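Local coordinates for protein serine protease inhibitor (Thermoanaerobacter tengcongensis, PDB 2PEF) that probably inhibits serine proteases as a serpin, and is captured here in the latent state, with its reactive-centre loop inserted into the main sheet, at residues Lys140-Ile145 and Ala163-Ala168; Met197-Asn202 and Val259-Pro264; Ile10-Asp15 and Gly62-Ile67. All coordinates share one frame; numbering follows the deposited sequence.

Contact 1 of 3, residues Lys140-Ile145 and Ala163-Ala168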
ATOM      1  N   LYS A 140      -3.760  -1.657  14.968  1.00 14.85           N
ATOM      2  CA  LYS A 140      -3.057  -2.460  13.966  1.00 14.91           C
ATOM      3  C   LYS A 140      -2.030  -1.668  13.153  1.00 15.55           C
ATOM      4  O   LYS A 140      -1.169  -2.258  12.488  1.00 15.74           O
ATOM      5  CB  LYS A 140      -4.055  -3.174  13.042  1.00 15.10           C
ATOM      6  CG  LYS A 140      -5.072  -4.070  13.754  1.00 16.80           C
ATOM      7  CD  LYS A 140      -4.407  -5.148  14.598  1.00 15.15           C
ATOM      8  CE  LYS A 140      -5.433  -6.097  15.185  1.00 16.38           C
ATOM      9  NZ  LYS A 140      -4.827  -6.968  16.231  1.00 14.09           N
ATOM     10  N   THR A 141      -2.133  -0.338  13.191  1.00 15.47           N
ATOM     11  CA  THR A 141      -1.156   0.534  12.539  1.00 15.15           C
ATOM     12  C   THR A 141      -0.261   1.228  13.565  1.00 15.48           C
ATOM     13  O   THR A 141       0.424   2.201  13.245  1.00 14.29           O
ATOM     14  CB  THR A 141      -1.824   1.613  11.640  1.00 14.98           C
ATOM     15  OG1 THR A 141      -2.578   2.522  12.454  1.00 14.70           O
ATOM     16  CG2 THR A 141      -2.731   0.978  10.593  1.00 16.79           C
ATOM     17  N   ASN A 142      -0.266   0.719  14.795  1.00 15.72           N
ATOM     18  CA  ASN A 142       0.487   1.325  15.898  1.00 18.05           C
ATOM     19  C   ASN A 142       0.355   2.854  15.919  1.00 17.45           C
ATOM     20  O   ASN A 142       1.342   3.585  16.041  1.00 18.99           O
ATOM     21  CB  ASN A 142       1.954   0.868  15.873  1.00 18.19           C
ATOM     22  CG  ASN A 142       2.091  -0.650  15.875  1.00 22.68           C
ATOM     23  OD1 ASN A 142       1.485  -1.340  16.696  1.00 26.12           O
ATOM     24  ND2 ASN A 142       2.884  -1.174  14.950  1.00 25.92           N
ATOM     25  N   GLY A 143      -0.884   3.318  15.777  1.00 16.30           N
ATOM     26  CA  GLY A 143      -1.211   4.738  15.870  1.00 16.24           C
ATOM     27  C   GLY A 143      -0.936   5.579  14.638  1.00 15.44           C
ATOM     28  O   GLY A 143      -1.226   6.780  14.635  1.00 16.55           O
ATOM     29  N   MET A 144      -0.378   4.968  13.593  1.00 14.30           N
ATOM     30  CA  MET A 144      -0.036   5.700  12.367  1.00 14.18           C
ATOM     31  C   MET A 144      -1.265   6.167  11.595  1.00 13.74           C
ATOM     32  O   MET A 144      -1.258   7.242  11.001  1.00 13.25           O
ATOM     33  CB  MET A 144       0.877   4.867  11.470  1.00 13.11           C
ATOM     34  CG  MET A 144       2.304   4.789  11.987  1.00 15.19           C
ATOM     35  SD  MET A 144       3.395   3.835  10.919  1.00 14.54           S
ATOM     36  CE  MET A 144       3.095   2.171  11.507  1.00 15.25           C
ATOM     37  N   ILE A 145      -2.315   5.350  11.601  1.00 14.47           N
ATOM     38  CA  ILE A 145      -3.601   5.750  11.042  1.00 15.81           C
ATOM     39  C   ILE A 145      -4.656   5.533  12.121  1.00 15.96           C
ATOM     40  O   ILE A 145      -4.921   4.397  12.511  1.00 16.75           O
ATOM     41  CB  ILE A 145      -3.925   4.977   9.736  1.00 16.08           C
ATOM     42  CG1 ILE A 145      -2.954   5.406   8.628  1.00 17.28           C
ATOM     43  CG2 ILE A 145      -5.358   5.247   9.281  1.00 17.53           C
ATOM     44  CD1 ILE A 145      -2.617   4.328   7.645  1.00 18.99           C
ATOM     45  N   ALA A 163      -4.911  -3.737   7.302  1.00 10.28           N
ATOM     46  CA  ALA A 163      -3.905  -2.805   7.801  1.00 10.20           C
ATOM     47  C   ALA A 163      -2.502  -3.393   7.691  1.00 10.49           C
ATOM     48  O   ALA A 163      -2.294  -4.585   7.931  1.00 11.25           O
ATOM     49  CB  ALA A 163      -4.203  -2.401   9.239  1.00 11.07           C
ATOM     50  N   VAL A 164      -1.552  -2.546   7.302  1.00 10.76           N
ATOM     51  CA  VAL A 164      -0.134  -2.901   7.248  1.00 11.08           C
ATOM     52  C   VAL A 164       0.640  -1.888   8.086  1.00 11.76           C
ATOM     53  O   VAL A 164       0.415  -0.680   7.959  1.00 14.26           O
ATOM     54  CB  VAL A 164       0.395  -2.906   5.786  1.00 11.33           C
ATOM     55  CG1 VAL A 164       1.922  -3.055   5.748  1.00 10.48           C
ATOM     56  CG2 VAL A 164      -0.251  -4.008   4.988  1.00 11.58           C
ATOM     57  N   ALA A 165       1.533  -2.376   8.954  1.00 10.82           N
ATOM     58  CA  ALA A 165       2.378  -1.500   9.768  1.00  9.32           C
ATOM     59  C   ALA A 165       3.850  -1.861   9.594  1.00  9.83           C
ATOM     60  O   ALA A 165       4.238  -3.003   9.827  1.00  9.98           O
ATOM     61  CB  ALA A 165       1.978  -1.586  11.237  1.00  9.23           C
ATOM     62  N   PHE A 166       4.650  -0.882   9.175  1.00  9.81           N
ATOM     63  CA  PHE A 166       6.087  -1.070   8.933  1.00 10.14           C
ATOM     64  C   PHE A 166       6.882  -0.159   9.865  1.00 10.06           C
ATOM     65  O   PHE A 166       6.576   1.026   9.989  1.00 11.11           O
ATOM     66  CB  PHE A 166       6.408  -0.757   7.466  1.00 10.22           C
ATOM     67  CG  PHE A 166       7.867  -0.884   7.104  1.00  9.78           C
ATOM     68  CD1 PHE A 166       8.411  -2.121   6.763  1.00 12.02           C
ATOM     69  CD2 PHE A 166       8.685   0.241   7.067  1.00 12.04           C
ATOM     70  CE1 PHE A 166       9.751  -2.241   6.414  1.00  9.40           C
ATOM     71  CE2 PHE A 166      10.027   0.135   6.715  1.00 10.27           C
ATOM     72  CZ  PHE A 166      10.561  -1.107   6.394  1.00  8.96           C
ATOM     73  N   ASP A 167       7.892  -0.717  10.526  1.00  9.87           N
ATOM     74  CA  ASP A 167       8.706   0.035  11.477  1.00 10.70           C
ATOM     75  C   ASP A 167      10.093  -0.576  11.506  1.00 10.77           C
ATOM     76  O   ASP A 167      10.306  -1.639  12.088  1.00  9.90           O
ATOM     77  CB  ASP A 167       8.065   0.012  12.871  1.00 10.94           C
ATOM     78  CG  ASP A 167       8.785   0.904  13.881  1.00 14.64           C
ATOM     79  OD1 ASP A 167       9.930   1.343  13.631  1.00 15.95           O
ATOM     80  OD2 ASP A 167       8.192   1.165  14.950  1.00 20.50           O
ATOM     81  N   ALA A 168      11.033   0.105  10.863  1.00 11.52           N
ATOM     82  CA  ALA A 168      12.374  -0.427  10.691  1.00 11.07           C
ATOM     83  C   ALA A 168      13.441   0.617  10.974  1.00 11.98           C
ATOM     84  O   ALA A 168      13.241   1.804  10.730  1.00 11.61           O
ATOM     85  CB  ALA A 168      12.540  -0.979   9.290  1.00 12.50           C
TER
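Met144 reaches the strand through a bend at its last torsion (chi3 -85°), which carries CE to 3.9 Å from CB of Ala165. Thr141 turns CG2 to lie anti to its carbonyl carbon, and that methyl rests 3.9 Å from CB of Ala163. The CB of Ala163 also meets CB of Lys140 at 3.9 Å, while the rest of the lysine leads away from the strand. CB of Ala165 sits in the middle of the contact: the backbone O of Lys140 stands 3.5 Å from it, and ND2 of Asn142 lies at 3.8 Å. No hydrogen bond crosses between the two segments, so the seam is held by packing on two short methyls, which let the loop backbone come close, CA of Thr141 to CA of Ala165 4.9 Å.

The loop keeps its own shape. A Schellman motif with Asn142 as its C-prime residue ends the helix, and a type I' turn runs from Thr141 to Met144. OG1 of Thr141 accepts N-H of Ile145 at 3.0 Å (161°) and is hydrogen-bonded to O of Val137.

The loop leaving the C-terminal end of helix F, residues 127-140, lies over sheet A. Strand 158-169 lies between strand 87-98 and strand 322-331, the inserted reactive-loop strand of the latent form, and Thr141 and Met144 also touch that insert at Val328 and Lys324.

Contact 2 of 3, residues Met197-Asn202 and Val259-Pro264; sequences MNSEEN and VRASLP
Met197 and Leu263 are paired across two antiparallel strands of serpin sheet C, their side chains side by side, with CE of Met197 4.2 Å from CD2 of Leu263 in the conformer described. Five residue pairs are in register, and three of them, Met197-Leu263, Ser199-Ala261 and Glu201-Val259, are hydrogen-bonded pairs with two N-H...O bonds each. At the central one, N of Ala261 reaches O of Ser199 at 2.8 Å with an N-H...O angle of 165°. The short axes run at 148°, an antiparallel course with marked twist.

On the face shared with Met197 and Leu263, Ser199 holds OG between its backbone N and carbonyl carbon (chi1 62°), where it touches CB of Ala261 at 3.6 Å and donates to OE2 of Glu201 at 2.7 Å. Glu201 lays CG against the same methyl, 3.8 Å from CB of Ala261, and its OE2, met by the serine on the anti lone pair, also forms a salt bridge with Lys215. An alanine in place of Ser199 would probably leave OE2 of Glu201 without this hydroxyl donor, its carboxylate held less firmly, and open a small gap beside CB of Ala261.

The other face carries Asn198 with Ser262 and Glu200 with Arg260. OD1 of Asn198 lies 3.8 Å from CB of Ser262 and is hydrogen-bonded to His180. Glu200 and Arg260 do not touch; one water bridges them, donating to OE2 of Glu200 at 2.7 Å and accepting from NH1 of Arg260.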
ATOM      1  N   MET A 197      19.773  14.146   5.095  1.00 10.85           N
ATOM      2  CA  MET A 197      20.565  13.101   5.728  1.00 11.55           C
ATOM      3  C   MET A 197      21.534  12.477   4.725  1.00 11.95           C
ATOM      4  O   MET A 197      21.116  11.920   3.705  1.00 12.55           O
ATOM      5  CB  MET A 197      19.647  12.040   6.342  1.00 11.35           C
ATOM      6  CG  MET A 197      18.517  12.598   7.217  1.00  9.83           C
ATOM      7  SD  MET A 197      17.547  11.334   8.067  1.00 11.68           S
ATOM      8  CE  MET A 197      16.723  10.517   6.701  1.00 12.21           C
ATOM      9  N   ASN A 198      22.824  12.589   5.032  1.00 11.48           N
ATOM     10  CA  ASN A 198      23.905  12.123   4.164  1.00 10.90           C
ATOM     11  C   ASN A 198      24.361  10.724   4.529  1.00 10.75           C
ATOM     12  O   ASN A 198      24.556  10.414   5.710  1.00 11.42           O
ATOM     13  CB  ASN A 198      25.117  13.049   4.276  1.00 11.58           C
ATOM     14  CG  ASN A 198      24.876  14.424   3.689  1.00 14.78           C
ATOM     15  OD1 ASN A 198      23.978  14.626   2.874  1.00 14.94           O
ATOM     16  ND2 ASN A 198      25.703  15.383   4.096  1.00 19.05           N
ATOM     17  N   SER A 199      24.553   9.894   3.509  1.00 10.55           N
ATOM     18  CA  SER A 199      25.080   8.548   3.699  1.00 11.12           C
ATOM     19  C   SER A 199      25.916   8.091   2.512  1.00 11.28           C
ATOM     20  O   SER A 199      25.882   8.693   1.433  1.00 11.79           O
ATOM     21  CB  SER A 199      23.937   7.557   3.922  1.00 11.39           C
ATOM     22  OG  SER A 199      23.088   7.519   2.789  1.00 10.31           O
ATOM     23  N   GLU A 200      26.679   7.025   2.730  1.00 11.75           N
ATOM     24  CA  GLU A 200      27.306   6.301   1.642  1.00 12.19           C
ATOM     25  C   GLU A 200      26.488   5.056   1.391  1.00 12.13           C
ATOM     26  O   GLU A 200      26.262   4.256   2.302  1.00 13.10           O
ATOM     27  CB  GLU A 200      28.731   5.898   1.995  1.00 12.33           C
ATOM     28  CG  GLU A 200      29.721   7.032   1.966  1.00 13.67           C
ATOM     29  CD  GLU A 200      31.061   6.639   2.541  1.00 16.56           C
ATOM     30  OE1 GLU A 200      31.297   5.426   2.757  1.00 15.03           O
ATOM     31  OE2 GLU A 200      31.879   7.550   2.775  1.00 14.72           O
ATOM     32  N   GLU A 201      26.032   4.900   0.156  1.00 11.36           N
ATOM     33  CA  GLU A 201      25.286   3.704  -0.216  1.00 10.90           C
ATOM     34  C   GLU A 201      26.060   2.896  -1.243  1.00 10.99           C
ATOM     35  O   GLU A 201      27.000   3.403  -1.857  1.00 12.34           O
ATOM     36  CB  GLU A 201      23.878   4.062  -0.703  1.00 11.29           C
ATOM     37  CG  GLU A 201      23.030   4.822   0.324  1.00 10.11           C
ATOM     38  CD  GLU A 201      22.902   4.121   1.677  1.00 14.58           C
ATOM     39  OE1 GLU A 201      23.004   2.871   1.758  1.00 10.25           O
ATOM     40  OE2 GLU A 201      22.688   4.845   2.670  1.00 13.07           O
ATOM     41  N   ASN A 202      25.686   1.627  -1.403  1.00 10.54           N
ATOM     42  CA  ASN A 202      26.456   0.712  -2.236  1.00 11.31           C
ATOM     43  C   ASN A 202      25.682   0.066  -3.382  1.00 11.57           C
ATOM     44  O   ASN A 202      26.156  -0.880  -4.018  1.00 12.44           O
ATOM     45  CB  ASN A 202      27.160  -0.317  -1.353  1.00 12.60           C
ATOM     46  CG  ASN A 202      28.311   0.295  -0.590  1.00 14.38           C
ATOM     47  OD1 ASN A 202      29.382   0.527  -1.151  1.00 18.30           O
ATOM     48  ND2 ASN A 202      28.093   0.581   0.691  1.00 18.43           N
ATOM     49  N   VAL A 259      28.095   5.295  -3.544  1.00 11.00           N
ATOM     50  CA  VAL A 259      27.259   6.456  -3.895  0.50 11.67           C
ATOM     51  C   VAL A 259      27.175   7.422  -2.709  1.00 12.46           C
ATOM     52  O   VAL A 259      26.917   6.981  -1.589  1.00 13.02           O
ATOM     53  CB  VAL A 259      25.799   6.007  -4.218  0.50 11.40           C
ATOM     54  CG1 VAL A 259      24.962   7.166  -4.757  0.50 11.10           C
ATOM     55  CG2 VAL A 259      25.780   4.837  -5.190  0.50 11.47           C
ATOM     56  N   ARG A 260      27.348   8.716  -2.957  1.00 11.96           N
ATOM     57  CA  ARG A 260      27.111   9.717  -1.932  1.00 12.39           C
ATOM     58  C   ARG A 260      25.636  10.097  -2.002  1.00 13.12           C
ATOM     59  O   ARG A 260      25.203  10.775  -2.941  1.00 11.84           O
ATOM     60  CB  ARG A 260      28.013  10.933  -2.147  1.00 11.77           C
ATOM     61  CG  ARG A 260      27.894  11.971  -1.062  1.00 15.33           C
ATOM     62  CD  ARG A 260      29.049  12.958  -1.077  1.00 16.88           C
ATOM     63  NE  ARG A 260      29.086  13.679   0.190  1.00 21.48           N
ATOM     64  CZ  ARG A 260      29.751  13.271   1.266  1.00 21.04           C
ATOM     65  NH1 ARG A 260      30.469  12.150   1.237  1.00 22.05           N
ATOM     66  NH2 ARG A 260      29.698  13.987   2.378  1.00 23.25           N
ATOM     67  N   ALA A 261      24.872   9.642  -1.011  1.00 12.21           N
ATOM     68  CA  ALA A 261      23.415   9.790  -1.018  1.00 12.26           C
ATOM     69  C   ALA A 261      22.937  10.861  -0.051  1.00 12.86           C
ATOM     70  O   ALA A 261      23.539  11.080   0.999  1.00 12.15           O
ATOM     71  CB  ALA A 261      22.749   8.460  -0.697  1.00 13.09           C
ATOM     72  N   SER A 262      21.851  11.527  -0.428  1.00 13.04           N
ATOM     73  CA  SER A 262      21.217  12.527   0.415  1.00 14.71           C
ATOM     74  C   SER A 262      19.709  12.317   0.398  1.00 14.50           C
ATOM     75  O   SER A 262      19.092  12.263  -0.668  1.00 16.30           O
ATOM     76  CB  SER A 262      21.582  13.936  -0.053  1.00 15.17           C
ATOM     77  OG  SER A 262      20.784  14.916   0.587  1.00 21.16           O
ATOM     78  N   LEU A 263      19.135  12.199   1.592  1.00 13.26           N
ATOM     79  CA  LEU A 263      17.712  11.946   1.753  0.50 12.14           C
ATOM     80  C   LEU A 263      17.124  12.927   2.762  1.00 12.58           C
ATOM     81  O   LEU A 263      17.622  13.044   3.880  1.00 11.61           O
ATOM     82  CB  LEU A 263      17.482  10.506   2.226  0.50 12.53           C
ATOM     83  CG  LEU A 263      16.048   9.993   2.367  0.50  9.35           C
ATOM     84  CD1 LEU A 263      15.362   9.917   1.003  0.50  5.43           C
ATOM     85  CD2 LEU A 263      16.047   8.630   3.043  0.50  9.37           C
ATOM     86  N   PRO A 264      16.061  13.656   2.369  1.00 12.26           N
ATOM     87  CA  PRO A 264      15.481  14.531   3.386  1.00 11.38           C
ATOM     88  C   PRO A 264      14.690  13.723   4.402  1.00 11.45           C
ATOM     89  O   PRO A 264      14.143  12.671   4.066  1.00 12.57           O
ATOM     90  CB  PRO A 264      14.506  15.401   2.587  1.00 12.52           C
ATOM     91  CG  PRO A 264      14.111  14.540   1.422  1.00 14.28           C
ATOM     92  CD  PRO A 264      15.349  13.756   1.079  1.00 13.11           C
TER
HETATM   93  O   HOH W   1      31.053  10.068   3.481  1.00 33.44           O

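Contact 3 of 3, residues Ile10-Asp15 and Gly62-Ile67; sequences IYNTAD and GKDISI
A type II' turn from Gly62 to Ile65, in the loop joining two helices, is gripped by Asn12 and Asp15 of the serpin's helix A, residues 7-22. One turn of helix apart, these two side chains both face the loop. ND2 of Asn12 donates to OD1 of Asp64 at 2.9 Å (N-H...O 140°), with the acceptor lying in the amide plane. The carboxylate of Asp64 is turned 59° from that plane, and the two side chains cross at about a right angle. A second, weak hydrogen bond runs from ND2 of Asn12 to the backbone O of Gly62 at 2.8 Å; the same carbonyl closes the turn by accepting N of Ile65.

CD of Lys63 covers one face of the amide, 3.5 Å from CG of Asn12; CD1 of Ile65 comes in beside ND2 of Asn12 at 3.5 Å, on the opposite side of the plane but not over the group. The two acceptors, with the lysine chain over one face, probably hold the amide in this rotation.

Lys63 passes the amide with its chain extended beyond CG and continues to Asp15, where NZ of Lys63 forms a salt bridge with OD2 at 2.6 Å, on the anti side and 23° out of the carboxylate plane.

Asp64 has a further partner, Lys8, through OD2, which adds a second tie to helix 7-22. The turn follows helix 51-62, Ser66 stands at the N-cap of helix 67-80 with a weak bond from its side chain to N of Asp69, and Ile65 packs on Leu70 and Tyr73 of that helix.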
ATOM      1  N   ILE A  10       5.598 -13.016  -8.462  1.00 12.51           N
ATOM      2  CA  ILE A  10       6.390 -11.788  -8.381  1.00 13.09           C
ATOM      3  C   ILE A  10       6.047 -10.822  -9.524  1.00 13.26           C
ATOM      4  O   ILE A  10       5.674  -9.673  -9.274  1.00 13.21           O
ATOM      5  CB  ILE A  10       7.915 -12.071  -8.314  1.00 13.56           C
ATOM      6  CG1 ILE A  10       8.251 -12.822  -7.019  1.00 14.68           C
ATOM      7  CG2 ILE A  10       8.713 -10.768  -8.402  1.00 14.31           C
ATOM      8  CD1 ILE A  10       9.670 -13.361  -6.939  1.00 13.71           C
ATOM      9  N   TYR A  11       6.151 -11.285 -10.766  1.00 14.12           N
ATOM     10  CA  TYR A  11       5.943 -10.378 -11.897  1.00 14.82           C
ATOM     11  C   TYR A  11       4.480  -9.967 -12.100  1.00 14.01           C
ATOM     12  O   TYR A  11       4.211  -8.827 -12.484  1.00 14.50           O
ATOM     13  CB  TYR A  11       6.603 -10.897 -13.178  1.00 15.89           C
ATOM     14  CG  TYR A  11       8.102 -10.645 -13.203  1.00 17.51           C
ATOM     15  CD1 TYR A  11       9.002 -11.651 -12.854  1.00 21.42           C
ATOM     16  CD2 TYR A  11       8.615  -9.393 -13.553  1.00 20.48           C
ATOM     17  CE1 TYR A  11      10.374 -11.427 -12.869  1.00 21.99           C
ATOM     18  CE2 TYR A  11       9.992  -9.156 -13.567  1.00 21.32           C
ATOM     19  CZ  TYR A  11      10.863 -10.177 -13.221  1.00 19.92           C
ATOM     20  OH  TYR A  11      12.222  -9.956 -13.234  1.00 19.49           O
ATOM     21  N   ASN A  12       3.542 -10.866 -11.811  1.00 14.17           N
ATOM     22  CA  ASN A  12       2.121 -10.501 -11.834  1.00 13.30           C
ATOM     23  C   ASN A  12       1.774  -9.473 -10.751  1.00 13.10           C
ATOM     24  O   ASN A  12       1.071  -8.500 -11.018  1.00 14.19           O
ATOM     25  CB  ASN A  12       1.216 -11.735 -11.731  1.00 12.81           C
ATOM     26  CG  ASN A  12       1.142 -12.520 -13.034  1.00 15.02           C
ATOM     27  OD1 ASN A  12       1.985 -12.365 -13.924  1.00 12.46           O
ATOM     28  ND2 ASN A  12       0.121 -13.360 -13.156  1.00 15.96           N
ATOM     29  N   THR A  13       2.301  -9.672  -9.546  1.00 13.55           N
ATOM     30  CA  THR A  13       2.045  -8.753  -8.433  1.00 13.98           C
ATOM     31  C   THR A  13       2.743  -7.415  -8.671  1.00 13.73           C
ATOM     32  O   THR A  13       2.189  -6.359  -8.353  1.00 14.55           O
ATOM     33  CB  THR A  13       2.425  -9.393  -7.077  1.00 14.63           C
ATOM     34  OG1 THR A  13       1.684 -10.608  -6.922  1.00 18.17           O
ATOM     35  CG2 THR A  13       2.113  -8.461  -5.902  1.00 15.50           C
ATOM     36  N   ALA A  14       3.934  -7.468  -9.271  1.00 13.27           N
ATOM     37  CA  ALA A  14       4.673  -6.265  -9.657  1.00 13.36           C
ATOM     38  C   ALA A  14       3.858  -5.418 -10.629  1.00 13.92           C
ATOM     39  O   ALA A  14       3.772  -4.198 -10.462  1.00 14.23           O
ATOM     40  CB  ALA A  14       6.032  -6.628 -10.256  1.00 13.36           C
ATOM     41  N   ASP A  15       3.254  -6.068 -11.632  1.00 12.80           N
ATOM     42  CA  ASP A  15       2.381  -5.381 -12.594  1.00 12.83           C
ATOM     43  C   ASP A  15       1.192  -4.697 -11.914  1.00 13.43           C
ATOM     44  O   ASP A  15       0.910  -3.528 -12.184  1.00 12.22           O
ATOM     45  CB  ASP A  15       1.900  -6.340 -13.690  1.00 12.62           C
ATOM     46  CG  ASP A  15       2.861  -6.415 -14.874  1.00 18.28           C
ATOM     47  OD1 ASP A  15       3.919  -5.752 -14.844  1.00 21.07           O
ATOM     48  OD2 ASP A  15       2.555  -7.138 -15.845  1.00 20.45           O
ATOM     49  N   GLY A  62      -4.466 -10.509 -10.369  1.00 14.36           N
ATOM     50  CA  GLY A  62      -3.493 -11.556 -10.652  1.00 13.45           C
ATOM     51  C   GLY A  62      -3.355 -11.988 -12.096  1.00 14.48           C
ATOM     52  O   GLY A  62      -2.578 -12.895 -12.388  1.00 14.20           O
ATOM     53  N   LYS A  63      -4.105 -11.340 -12.988  1.00 14.36           N
ATOM     54  CA  LYS A  63      -4.121 -11.673 -14.422  1.00 15.53           C
ATOM     55  C   LYS A  63      -4.677 -13.078 -14.672  1.00 15.00           C
ATOM     56  O   LYS A  63      -5.893 -13.278 -14.697  1.00 14.78           O
ATOM     57  CB  LYS A  63      -2.726 -11.539 -15.044  1.00 16.71           C
ATOM     58  CG  LYS A  63      -2.090 -10.171 -14.938  1.00 19.88           C
ATOM     59  CD  LYS A  63      -0.607 -10.310 -15.186  1.00 23.15           C
ATOM     60  CE  LYS A  63       0.006  -9.065 -15.763  1.00 23.87           C
ATOM     61  NZ  LYS A  63       1.379  -9.392 -16.227  1.00 24.45           N
ATOM     62  N   ASP A  64      -3.776 -14.043 -14.834  1.00 14.87           N
ATOM     63  CA  ASP A  64      -4.148 -15.431 -15.110  1.00 15.85           C
ATOM     64  C   ASP A  64      -4.230 -16.292 -13.845  1.00 16.47           C
ATOM     65  O   ASP A  64      -4.580 -17.475 -13.914  1.00 17.29           O
ATOM     66  CB  ASP A  64      -3.176 -16.052 -16.121  1.00 16.07           C
ATOM     67  CG  ASP A  64      -1.745 -16.119 -15.604  1.00 18.22           C
ATOM     68  OD1 ASP A  64      -1.313 -15.204 -14.872  1.00 21.26           O
ATOM     69  OD2 ASP A  64      -1.045 -17.093 -15.951  1.00 21.22           O
ATOM     70  N   ILE A  65      -3.907 -15.699 -12.699  1.00 16.83           N
ATOM     71  CA  ILE A  65      -3.957 -16.412 -11.423  1.00 16.60           C
ATOM     72  C   ILE A  65      -5.385 -16.432 -10.878  1.00 16.40           C
ATOM     73  O   ILE A  65      -6.033 -15.387 -10.765  1.00 17.14           O
ATOM     74  CB  ILE A  65      -2.983 -15.799 -10.375  1.00 16.74           C
ATOM     75  CG1 ILE A  65      -1.552 -15.762 -10.926  1.00 17.74           C
ATOM     76  CG2 ILE A  65      -3.034 -16.584  -9.059  1.00 17.85           C
ATOM     77  CD1 ILE A  65      -0.578 -14.966 -10.089  1.00 15.75           C
ATOM     78  N   SER A  66      -5.868 -17.629 -10.549  1.00 16.87           N
ATOM     79  CA  SER A  66      -7.199 -17.808  -9.967  1.00 17.78           C
ATOM     80  C   SER A  66      -7.198 -17.366  -8.505  1.00 17.54           C
ATOM     81  O   SER A  66      -6.135 -17.271  -7.885  1.00 19.00           O
ATOM     82  CB  SER A  66      -7.617 -19.272 -10.055  1.00 17.04           C
ATOM     83  OG  SER A  66      -6.910 -20.057  -9.109  1.00 17.01           O
ATOM     84  N   ILE A  67      -8.380 -17.109  -7.947  1.00 18.01           N
ATOM     85  CA  ILE A  67      -8.474 -16.657  -6.551  1.00 17.77           C
ATOM     86  C   ILE A  67      -7.977 -17.722  -5.565  1.00 17.60           C
ATOM     87  O   ILE A  67      -7.310 -17.397  -4.581  1.00 17.91           O
ATOM     88  CB  ILE A  67      -9.898 -16.121  -6.170  1.00 18.19           C
ATOM     89  CG1 ILE A  67      -9.880 -15.417  -4.804  1.00 16.39           C
ATOM     90  CG2 ILE A  67     -10.955 -17.226  -6.216  1.00 18.67           C
ATOM     91  CD1 ILE A  67      -8.879 -14.261  -4.687  1.00 14.25           C
TER

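Overall arrangement
Along the chain, contact 3 closes first, then contact 1, then contact 2. No two of them touch: between centres, contact 1 is about 26 Å from contacts 2 and 3, which lie about 34 Å apart. Contacts 1 and 3 stand on opposite sides of the chain's centre, the former where helix 127-140 ends over sheet A, the latter among helices. Contacts 1 and 2 are linked through strands: strand 255-273 pairs with strand 191-201 at contact 2 and with strand 310-318, beside the inserted strand 322-331 that neighbours strand 158-169. Contact 1 thus adjoins the strand whose insertion defines the latent state; contacts 2 and 3 join parts of the fold away from it.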